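Local coordinates for protein metagenomic carboxyl esterase MGS0156 (Uncultured organism, PDB 5D8M) that probably hydrolyses the ester bonds of carboxylic acid esters, acting as a carboxyl esterase, at residues E39-T42 / A43-D47; L105-D108 / D109-P112. All coordinates share one frame; numbering follows the deposited sequence.

Contact 1 of 2, residues E39-T42 / A43-D47; sequences EIMT and AIMAD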
loop_
_atom_site.group_PDB
_atom_site.type_symbol
_atom_site.label_atom_id
_atom_site.label_comp_id
_atom_site.label_asym_id
_atom_site.label_seq_id
_atom_site.Cartn_x
_atom_site.Cartn_y
_atom_site.Cartn_z
ATOM N N GLU A 39 -15.896 -11.326 0.889
ATOM C CA GLU A 39 -16.490 -12.482 0.258
ATOM C C GLU A 39 -15.508 -13.185 -0.687
ATOM O O GLU A 39 -15.353 -14.400 -0.646
ATOM C CB GLU A 39 -17.741 -12.031 -0.494
ATOM C CG GLU A 39 -18.639 -13.128 -1.040
ATOM C CD GLU A 39 -19.933 -12.538 -1.562
ATOM O OE1 GLU A 39 -19.985 -11.301 -1.748
ATOM O OE2 GLU A 39 -20.908 -13.292 -1.744
ATOM N N ILE A 40 -14.863 -12.405 -1.547
ATOM C CA ILE A 40 -13.877 -12.925 -2.485
ATOM C C ILE A 40 -12.682 -13.531 -1.756
ATOM O O ILE A 40 -12.279 -14.669 -2.047
ATOM C CB ILE A 40 -13.405 -11.814 -3.438
ATOM C CG1 ILE A 40 -14.526 -11.498 -4.436
ATOM C CG2 ILE A 40 -12.119 -12.223 -4.165
ATOM C CD1 ILE A 40 -14.229 -10.291 -5.338
HETATM N N MSE A 41 -12.122 -12.798 -0.796
HETATM C CA MSE A 41 -10.907 -13.278 -0.131
HETATM C C MSE A 41 -11.215 -14.535 0.684
HETATM O O MSE A 41 -10.452 -15.506 0.685
HETATM C CB MSE A 41 -10.292 -12.190 0.750
HETATM C CG MSE A 41 -8.902 -12.531 1.258
HETATM SE SE MSE A 41 -8.025 -11.015 2.121
HETATM C CE MSE A 41 -6.462 -12.005 2.825
ATOM N N THR A 42 -12.368 -14.536 1.330
ATOM C CA THR A 42 -12.798 -15.670 2.129
ATOM C C THR A 42 -12.989 -16.962 1.295
ATOM O O THR A 42 -12.559 -18.045 1.712
ATOM C CB THR A 42 -14.103 -15.311 2.883
ATOM O OG1 THR A 42 -13.828 -14.236 3.797
ATOM C CG2 THR A 42 -14.641 -16.507 3.649
ATOM N N ALA A 43 -13.617 -16.834 0.125
ATOM C CA ALA A 43 -13.812 -17.952 -0.803
ATOM C C ALA A 43 -12.489 -18.466 -1.359
ATOM O O ALA A 43 -12.303 -19.678 -1.502
ATOM C CB ALA A 43 -14.740 -17.536 -1.956
ATOM N N ILE A 44 -11.569 -17.539 -1.656
ATOM C CA ILE A 44 -10.239 -17.906 -2.148
ATOM C C ILE A 44 -9.539 -18.821 -1.150
ATOM O O ILE A 44 -8.986 -19.861 -1.515
ATOM C CB ILE A 44 -9.373 -16.639 -2.434
ATOM C CG1 ILE A 44 -9.818 -16.007 -3.761
ATOM C CG2 ILE A 44 -7.878 -16.980 -2.491
ATOM C CD1 ILE A 44 -9.113 -14.717 -4.093
HETATM N N MSE A 45 -9.592 -18.445 0.120
HETATM C CA MSE A 45 -8.906 -19.211 1.142
HETATM C C MSE A 45 -9.623 -20.512 1.432
HETATM O O MSE A 45 -8.976 -21.500 1.757
HETATM C CB MSE A 45 -8.759 -18.378 2.402
HETATM C CG MSE A 45 -7.913 -17.145 2.132
HETATM SE SE MSE A 45 -7.770 -15.927 3.627
HETATM C CE MSE A 45 -6.482 -16.938 4.699
ATOM N N ALA A 46 -10.948 -20.527 1.315
ATOM C CA ALA A 46 -11.655 -21.789 1.515
ATOM C C ALA A 46 -11.333 -22.729 0.352
ATOM O O ALA A 46 -11.256 -23.939 0.530
ATOM C CB ALA A 46 -13.170 -21.575 1.649
ATOM N N ASP A 47 -11.128 -22.164 -0.832
ATOM C CA ASP A 47 -10.926 -22.972 -2.037
ATOM C C ASP A 47 -9.498 -23.526 -2.192
ATOM O O ASP A 47 -9.323 -24.665 -2.594
ATOM C CB ASP A 47 -11.277 -22.158 -3.286
ATOM C CG ASP A 47 -11.069 -22.951 -4.577
ATOM O OD1 ASP A 47 -11.984 -23.715 -4.944
ATOM O OD2 ASP A 47 -10.005 -22.822 -5.221
#
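Ala43 meets the preceding turn of helix 34-48 through its backbone N, which donates to Glu39 O at 3.1 Å, one of four successive i to i+4 hydrogen bonds joining 39-42 to 43-47 in a textbook stretch of alpha-helix. Its methyl group leans over the same carbonyl oxygen. The carboxylate of Glu39 points elsewhere, to the backbone N atoms of Thr74 and Gly75.

Ile44 repeats the backbone pattern, its N reaching Ile40 O at 3.0 Å, and adds a side-chain contact. With CG1 lying beside the backbone N (chi1 -77°) and the chain extended beyond it, the branch runs back along the helix. CG1 consequently packs on Ile40 O at 3.3 Å, and CD1 touches the CG2 branch of Ile40 at 3.9 Å, the two side chains crossing obliquely.

One residue on, selenomethionine Met45 donates to Met41 O at 3.1 Å. Its CG lies 3.4 Å from Met41 O. A bend at the last torsion (chi3 76°) then turns the methyl aside, whereas Met41, also selenomethionine, is extended throughout. The two meet loosely, Met41 CE against Met45 SE at 4.2 Å.

Ala46 continues the series with a 3.0 Å bond from its N to Thr42 O, and its methyl lies close to that oxygen. The hydroxyl of Thr42 has its own partner a turn earlier, hydrogen-bonding to Arg38 O.

The apolar flank of the helix faces helix 324-338: Met41 rests on Leu327 and Ala330, Ile44 on Glu329 and Met45 on Ala326. Thus helix 34-48, which follows the edge strand 31-32, is packed against the last helix of the chain.

Contact 2 of 2, residues L105-D108 / D109-P112; sequences LLFD and DARP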
loop_
_atom_site.group_PDB
_atom_site.type_symbol
_atom_site.label_atom_id
_atom_site.label_comp_id
_atom_site.label_asym_id
_atom_site.label_seq_id
_atom_site.Cartn_x
_atom_site.Cartn_y
_atom_site.Cartn_z
ATOM N N LEU A 105 11.230 -8.568 -0.972
ATOM C CA LEU A 105 10.700 -7.942 -2.171
ATOM C C LEU A 105 9.188 -7.928 -2.075
ATOM O O LEU A 105 8.601 -8.912 -1.623
ATOM C CB LEU A 105 11.129 -8.706 -3.434
ATOM C CG LEU A 105 12.628 -8.772 -3.675
ATOM C CD1 LEU A 105 12.933 -9.724 -4.851
ATOM C CD2 LEU A 105 13.151 -7.337 -3.948
ATOM N N LEU A 106 8.574 -6.833 -2.529
ATOM C CA LEU A 106 7.141 -6.609 -2.383
ATOM C C LEU A 106 6.310 -7.808 -2.870
ATOM O O LEU A 106 6.477 -8.266 -3.995
ATOM C CB LEU A 106 6.727 -5.343 -3.141
ATOM C CG LEU A 106 5.242 -4.953 -3.020
ATOM C CD1 LEU A 106 4.903 -4.595 -1.623
ATOM C CD2 LEU A 106 4.887 -3.800 -3.966
ATOM N N PHE A 107 5.435 -8.316 -2.001
ATOM C CA PHE A 107 4.529 -9.421 -2.336
ATOM C C PHE A 107 5.226 -10.638 -2.920
ATOM O O PHE A 107 4.642 -11.381 -3.714
ATOM C CB PHE A 107 3.429 -8.934 -3.300
ATOM C CG PHE A 107 2.270 -8.265 -2.589
ATOM C CD1 PHE A 107 1.480 -8.993 -1.718
ATOM C CD2 PHE A 107 1.982 -6.923 -2.785
ATOM C CE1 PHE A 107 0.436 -8.403 -1.033
ATOM C CE2 PHE A 107 0.932 -6.308 -2.122
ATOM C CZ PHE A 107 0.144 -7.044 -1.256
ATOM N N ASP A 108 6.481 -10.853 -2.541
ATOM C CA ASP A 108 7.271 -11.869 -3.243
ATOM C C ASP A 108 6.665 -13.264 -3.112
ATOM O O ASP A 108 6.666 -14.033 -4.069
ATOM C CB ASP A 108 8.713 -11.896 -2.726
ATOM C CG ASP A 108 9.707 -12.300 -3.800
ATOM O OD1 ASP A 108 9.540 -11.891 -4.988
ATOM O OD2 ASP A 108 10.679 -12.997 -3.448
ATOM N N ASP A 109 6.164 -13.586 -1.922
ATOM C CA ASP A 109 5.597 -14.902 -1.683
ATOM C C ASP A 109 4.164 -15.046 -2.229
ATOM O O ASP A 109 3.599 -16.137 -2.206
ATOM C CB ASP A 109 5.637 -15.222 -0.185
ATOM C CG ASP A 109 4.915 -14.167 0.696
ATOM O OD1 ASP A 109 4.555 -13.029 0.243
ATOM O OD2 ASP A 109 4.743 -14.509 1.891
ATOM N N ALA A 110 3.596 -13.954 -2.733
ATOM C CA ALA A 110 2.249 -13.966 -3.318
ATOM C C ALA A 110 2.218 -14.116 -4.846
ATOM O O ALA A 110 1.194 -14.456 -5.424
ATOM C CB ALA A 110 1.504 -12.682 -2.934
ATOM N N ARG A 111 3.329 -13.834 -5.504
ATOM C CA ARG A 111 3.343 -13.823 -6.966
ATOM C C ARG A 111 3.168 -15.200 -7.633
ATOM O O ARG A 111 2.490 -15.265 -8.659
ATOM C CB ARG A 111 4.618 -13.134 -7.448
ATOM C CG ARG A 111 4.637 -11.657 -6.977
ATOM C CD ARG A 111 5.967 -11.000 -7.269
ATOM N NE ARG A 111 6.178 -10.852 -8.709
ATOM C CZ ARG A 111 7.300 -10.380 -9.259
ATOM N NH1 ARG A 111 8.326 -10.013 -8.483
ATOM N NH2 ARG A 111 7.403 -10.286 -10.583
ATOM N N PRO A 112 3.717 -16.294 -7.056
ATOM C CA PRO A 112 3.372 -17.591 -7.667
ATOM C C PRO A 112 1.857 -17.869 -7.698
ATOM O O PRO A 112 1.351 -18.391 -8.703
ATOM C CB PRO A 112 4.090 -18.599 -6.770
ATOM C CG PRO A 112 5.290 -17.835 -6.255
ATOM C CD PRO A 112 4.759 -16.448 -6.016
HETATM O O HOH W 1 8.406 -9.510 -5.639
#
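Phe107 O receives the backbone N of Ala110 at 2.9 Å as a type II beta turn, Leu105 to Asp108, leads into helix 111-116 of this parallel alpha/beta fold. The same oxygen takes a second, weak bond from Arg111 N.

Phe107 CG sits beside the backbone N (chi1 -83°), and ring atom CD1 meets the methyl of Ala110 at 3.9 Å. This ring also touches Val155 of the central sheet.

Arg111 begins with CG packed on Phe107 O at 3.3 Å; the bend at chi3 (67°) then turns the guanidinium away from that oxygen, with NE hydrogen-bonded to Thr121 OG1 and NH1 on the side of Asp108. The carboxylate plane of Asp108 is turned 55° from that of the guanidinium, and Asp108 OD1 remains 4.1 Å from Arg111 NH1, beyond salt-bridge range. Asp109 directs its carboxylate to a different arginine, forming a salt bridge with Arg324.

A water fills the role of go-between for Asp108 and Arg111: lying in the guanidinium plane, it accepts from Arg111 NH1 at 2.9 Å and donates to Asp108 OD1 at 2.7 Å and to Leu106 O at 2.8 Å.

How the contacts relate
From the N terminus the chain passes through edge strand 31-32 into helix 34-48, where contact 1 joins successive helical turns. It then forms strand 87-92, one place in from the other edge of the sheet, and a loop in which contact 2 shapes the entry to helix 111-116, ahead of strand 120-123, its neighbour at that edge. Each contact is continuous in sequence, so neither closes a long loop; they follow in series without nesting or crossing. The centres of contact 1 and contact 2 lie about 19 Å apart. The nearest atoms of contact 1 and contact 2 are about 9 Å apart, with no touch. Helix 324-338 is the common neighbour, touching contact 1 with its early turns and contact 2 at its start.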